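GCN5-related N-acetyltransferase (PDB 2Q0Y) probably transfers acyl groups, as expected of a GNAT-family acetyltransferase, to an acceptor that has not been established. Local coordinates at residues L48-E60 with P64-P76. Residues are numbered along the deposited sequence; the frame is centred on the assembly and turned at random.
With ZN (zinc ion), chain B; FMT (formic acid), chain G.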
# COMPACT_ATOMS: atom_id res chain seq x y z
N LEU A 48 -7.69 -4.77 -16.80
CA LEU A 48 -9.02 -5.35 -17.05
C LEU A 48 -8.88 -6.57 -17.93
O LEU A 48 -9.53 -7.59 -17.70
CB LEU A 48 -9.97 -4.38 -17.75
CG LEU A 48 -10.69 -3.35 -16.90
CD1 LEU A 48 -11.53 -2.47 -17.81
CD2 LEU A 48 -11.56 -4.00 -15.84
N ALA A 49 -8.04 -6.44 -18.96
CA ALA A 49 -7.81 -7.50 -19.93
C ALA A 49 -7.28 -8.77 -19.31
O ALA A 49 -7.75 -9.85 -19.64
CB ALA A 49 -6.84 -7.02 -20.99
N ASP A 50 -6.32 -8.65 -18.40
CA ASP A 50 -5.68 -9.83 -17.80
C ASP A 50 -6.27 -10.23 -16.46
O ASP A 50 -5.79 -11.18 -15.85
CB ASP A 50 -4.15 -9.69 -17.74
CG ASP A 50 -3.65 -8.72 -16.68
OD1 ASP A 50 -4.41 -8.24 -15.81
OD2 ASP A 50 -2.44 -8.45 -16.72
N GLY A 51 -7.28 -9.51 -15.99
CA GLY A 51 -7.94 -9.83 -14.73
C GLY A 51 -7.27 -9.36 -13.47
O GLY A 51 -7.77 -9.62 -12.38
N SER A 52 -6.12 -8.69 -13.58
CA SER A 52 -5.44 -8.21 -12.39
C SER A 52 -6.22 -7.06 -11.73
O SER A 52 -6.01 -6.78 -10.55
CB SER A 52 -3.98 -7.84 -12.66
OG SER A 52 -3.85 -6.88 -13.67
N TYR A 53 -7.08 -6.38 -12.49
CA TYR A 53 -8.10 -5.51 -11.93
C TYR A 53 -9.44 -6.16 -12.16
O TYR A 53 -9.86 -6.35 -13.31
CB TYR A 53 -8.08 -4.12 -12.58
CG TYR A 53 -9.01 -3.11 -11.94
CD1 TYR A 53 -10.37 -3.11 -12.20
CD2 TYR A 53 -8.52 -2.15 -11.05
CE1 TYR A 53 -11.20 -2.18 -11.58
CE2 TYR A 53 -9.35 -1.24 -10.44
CZ TYR A 53 -10.69 -1.24 -10.72
OH TYR A 53 -11.55 -0.34 -10.13
N PHE A 54 -10.11 -6.50 -11.06
CA PHE A 54 -11.37 -7.20 -11.12
C PHE A 54 -12.36 -6.39 -10.28
O PHE A 54 -12.01 -5.38 -9.68
CB PHE A 54 -11.20 -8.65 -10.62
CG PHE A 54 -12.49 -9.44 -10.61
CD1 PHE A 54 -13.11 -9.83 -11.80
CD2 PHE A 54 -13.11 -9.79 -9.40
CE1 PHE A 54 -14.32 -10.56 -11.79
CE2 PHE A 54 -14.32 -10.51 -9.39
CZ PHE A 54 -14.92 -10.89 -10.59
N GLY A 55 -13.61 -6.79 -10.27
CA GLY A 55 -14.58 -6.14 -9.41
C GLY A 55 -15.99 -6.47 -9.81
O GLY A 55 -16.24 -7.43 -10.56
N TRP A 56 -16.91 -5.63 -9.35
CA TRP A 56 -18.32 -5.91 -9.48
C TRP A 56 -19.05 -4.63 -9.80
O TRP A 56 -18.63 -3.54 -9.37
CB TRP A 56 -18.85 -6.50 -8.17
CG TRP A 56 -18.09 -7.69 -7.65
CD1 TRP A 56 -17.10 -7.69 -6.71
CD2 TRP A 56 -18.28 -9.05 -8.03
NE1 TRP A 56 -16.65 -8.98 -6.48
CE2 TRP A 56 -17.36 -9.83 -7.29
CE3 TRP A 56 -19.13 -9.69 -8.94
CZ2 TRP A 56 -17.27 -11.22 -7.43
CZ3 TRP A 56 -19.06 -11.08 -9.06
CH2 TRP A 56 -18.13 -11.82 -8.32
N VAL A 57 -20.15 -4.75 -10.53
CA VAL A 57 -21.00 -3.63 -10.91
C VAL A 57 -22.43 -3.89 -10.40
O VAL A 57 -22.95 -4.98 -10.58
CB VAL A 57 -20.99 -3.44 -12.44
CG1 VAL A 57 -21.91 -2.32 -12.87
CG2 VAL A 57 -19.55 -3.19 -12.94
N MSE A 58 -23.05 -2.90 -9.75
CA MSE A 58 -24.47 -2.99 -9.40
C MSE A 58 -25.31 -2.25 -10.44
O MSE A 58 -25.04 -1.09 -10.77
CB MSE A 58 -24.74 -2.37 -8.02
CG MSE A 58 -26.12 -2.65 -7.47
SE MSE A 58 -26.23 -4.51 -6.86
CE MSE A 58 -25.12 -4.39 -5.32
N GLU A 59 -26.32 -2.94 -10.95
CA GLU A 59 -27.18 -2.42 -12.00
C GLU A 59 -28.65 -2.43 -11.61
O GLU A 59 -29.09 -3.32 -10.90
CB GLU A 59 -27.04 -3.25 -13.28
CG GLU A 59 -25.65 -3.39 -13.78
CD GLU A 59 -25.62 -4.05 -15.13
OE1 GLU A 59 -26.37 -5.02 -15.33
OE2 GLU A 59 -24.85 -3.58 -15.97
N GLU A 60 -29.36 -1.41 -12.08
CA GLU A 60 -30.80 -1.30 -11.93
C GLU A 60 -31.38 -1.50 -13.32
O GLU A 60 -31.15 -0.69 -14.21
CB GLU A 60 -31.21 0.08 -11.38
CG GLU A 60 -32.71 0.35 -11.44
CD GLU A 60 -33.13 1.66 -10.79
OE1 GLU A 60 -32.24 2.41 -10.35
OE2 GLU A 60 -34.36 1.93 -10.71
N PRO A 64 -25.80 0.49 -14.99
CA PRO A 64 -24.86 0.55 -13.88
C PRO A 64 -25.04 1.77 -12.99
O PRO A 64 -25.05 2.90 -13.50
CB PRO A 64 -23.49 0.59 -14.58
CG PRO A 64 -23.75 0.01 -15.94
CD PRO A 64 -25.10 0.54 -16.28
N LEU A 65 -25.20 1.53 -11.69
CA LEU A 65 -25.39 2.56 -10.67
C LEU A 65 -24.20 2.66 -9.71
O LEU A 65 -24.07 3.64 -8.98
CB LEU A 65 -26.60 2.21 -9.80
CG LEU A 65 -28.02 2.22 -10.33
CD1 LEU A 65 -28.92 2.03 -9.17
CD2 LEU A 65 -28.34 3.51 -11.05
N ALA A 66 -23.37 1.62 -9.67
CA ALA A 66 -22.28 1.55 -8.70
C ALA A 66 -21.27 0.52 -9.14
O ALA A 66 -21.56 -0.38 -9.92
CB ALA A 66 -22.81 1.18 -7.33
N GLY A 67 -20.06 0.64 -8.60
CA GLY A 67 -19.01 -0.30 -8.90
C GLY A 67 -17.97 -0.34 -7.81
O GLY A 67 -17.89 0.58 -6.99
N ILE A 68 -17.18 -1.40 -7.82
CA ILE A 68 -16.06 -1.56 -6.91
C ILE A 68 -14.93 -2.27 -7.65
O ILE A 68 -15.18 -3.05 -8.59
CB ILE A 68 -16.47 -2.30 -5.62
CG1 ILE A 68 -15.42 -2.14 -4.51
CG2 ILE A 68 -16.79 -3.78 -5.92
CD1 ILE A 68 -15.94 -2.61 -3.14
N GLY A 69 -13.70 -1.97 -7.26
CA GLY A 69 -12.52 -2.59 -7.85
C GLY A 69 -11.76 -3.38 -6.80
O GLY A 69 -11.75 -3.02 -5.62
N LEU A 70 -11.08 -4.44 -7.24
CA LEU A 70 -10.23 -5.23 -6.36
C LEU A 70 -9.01 -5.77 -7.09
O LEU A 70 -9.05 -6.08 -8.27
CB LEU A 70 -11.02 -6.36 -5.69
CG LEU A 70 -11.57 -7.53 -6.48
CD1 LEU A 70 -10.57 -8.72 -6.58
CD2 LEU A 70 -12.89 -8.02 -5.84
N MSE A 71 -7.92 -5.84 -6.34
CA MSE A 71 -6.65 -6.35 -6.82
C MSE A 71 -6.05 -7.20 -5.72
O MSE A 71 -6.42 -7.08 -4.56
CB MSE A 71 -5.71 -5.19 -7.14
CG MSE A 71 -6.29 -4.17 -8.10
SE MSE A 71 -5.09 -2.67 -8.27
CE MSE A 71 -3.99 -3.52 -9.31
N VAL A 72 -5.15 -8.08 -6.12
CA VAL A 72 -4.32 -8.81 -5.17
C VAL A 72 -2.91 -8.35 -5.51
O VAL A 72 -2.40 -8.65 -6.59
CB VAL A 72 -4.48 -10.33 -5.31
CG1 VAL A 72 -3.55 -11.07 -4.35
CG2 VAL A 72 -5.92 -10.72 -5.05
N ILE A 73 -2.31 -7.57 -4.62
CA ILE A 73 -1.02 -6.97 -4.89
C ILE A 73 0.11 -7.74 -4.24
O ILE A 73 -0.07 -8.33 -3.17
CB ILE A 73 -0.99 -5.50 -4.49
CG1 ILE A 73 -1.17 -5.32 -2.99
CG2 ILE A 73 -2.12 -4.75 -5.22
CD1 ILE A 73 -1.05 -3.87 -2.53
N GLU A 74 1.26 -7.73 -4.90
CA GLU A 74 2.46 -8.33 -4.32
C GLU A 74 2.86 -7.54 -3.07
O GLU A 74 2.80 -6.32 -3.06
CB GLU A 74 3.60 -8.32 -5.33
CG GLU A 74 3.39 -9.28 -6.47
CD GLU A 74 4.63 -9.44 -7.35
OE1 GLU A 74 5.58 -8.63 -7.20
OE2 GLU A 74 4.64 -10.38 -8.18
N TRP A 75 3.25 -8.25 -2.01
CA TRP A 75 3.63 -7.64 -0.76
C TRP A 75 4.56 -8.58 0.01
O TRP A 75 4.37 -9.78 -0.03
CB TRP A 75 2.40 -7.32 0.08
CG TRP A 75 2.66 -6.23 1.02
CD1 TRP A 75 3.04 -6.32 2.31
CD2 TRP A 75 2.62 -4.83 0.71
NE1 TRP A 75 3.24 -5.06 2.85
CE2 TRP A 75 2.99 -4.13 1.88
CE3 TRP A 75 2.31 -4.11 -0.45
CZ2 TRP A 75 3.05 -2.74 1.93
CZ3 TRP A 75 2.39 -2.72 -0.40
CH2 TRP A 75 2.74 -2.06 0.78
N PRO A 76 5.57 -8.03 0.72
CA PRO A 76 6.38 -8.94 1.55
C PRO A 76 5.57 -9.65 2.63
O PRO A 76 4.69 -9.04 3.24
CB PRO A 76 7.39 -8.00 2.23
CG PRO A 76 6.74 -6.64 2.14
CD PRO A 76 6.04 -6.64 0.83
ZN ZN B . -33.23 3.71 -8.98
C FMT G . 6.63 -4.05 5.32
O1 FMT G . 5.72 -4.71 4.88
O2 FMT G . 6.72 -3.85 6.50
O HOH W 1 -8.34 -9.24 -9.04
O HOH W 2 -4.64 -8.28 -8.91
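F54, W56 and M58 pair with L70, I68 and A66 as hydrogen-bonded antiparallel pairs, the two strand axes running at 164° to each other. F54 N donates almost straight to L70 O (3.0 Å, 170° at the hydrogen), and L70 N returns a bond to F54 O (2.8 Å). At the far end M58 O takes a short bond from L65 N (2.8 Å) and a weak one from A66 N; two residues thus face one, a classic beta bulge, which shifts the register so that E59 lies opposite P64. At the non-hydrogen-bonded pairs between them, CA-H...O contacts such as G55 CA to I68 O (3.3 Å) accompany the close backbones.

On the face bearing F54, W56 and L70, contacts between the strands are apolar. With chi1 at 68°, L70 CG sits between its backbone N and carbonyl carbon, and the side chain lies beside that of F54: CD1 meets the ring edge in plane, 3.9 Å from F54 CD2. L70 CD2 comes equally near W56 NE1, while F54 CE2 lies over one face of the indole, toward its rim. Helix 104-118 packs on this face, A66 against I104 and L108 and W56 against R111 and E115.

The hairpin formed by strands 54-60 and 63-74 supplies two neighbouring inner strands of the GNAT sheet, between strands 2-6 and 86-95. On its other face, Y53 OH lies 3.3 Å from G69 CA and hydrogen-bonds to N92. V57 CG1 packs on P64 CB (3.7 Å), and E59, alongside P64, forms a salt bridge with R5.

Polar and metal contacts mark the ends. Water 2 bridges S52 O and V72 N, and E60 OE1 binds the zinc ion, as does H99.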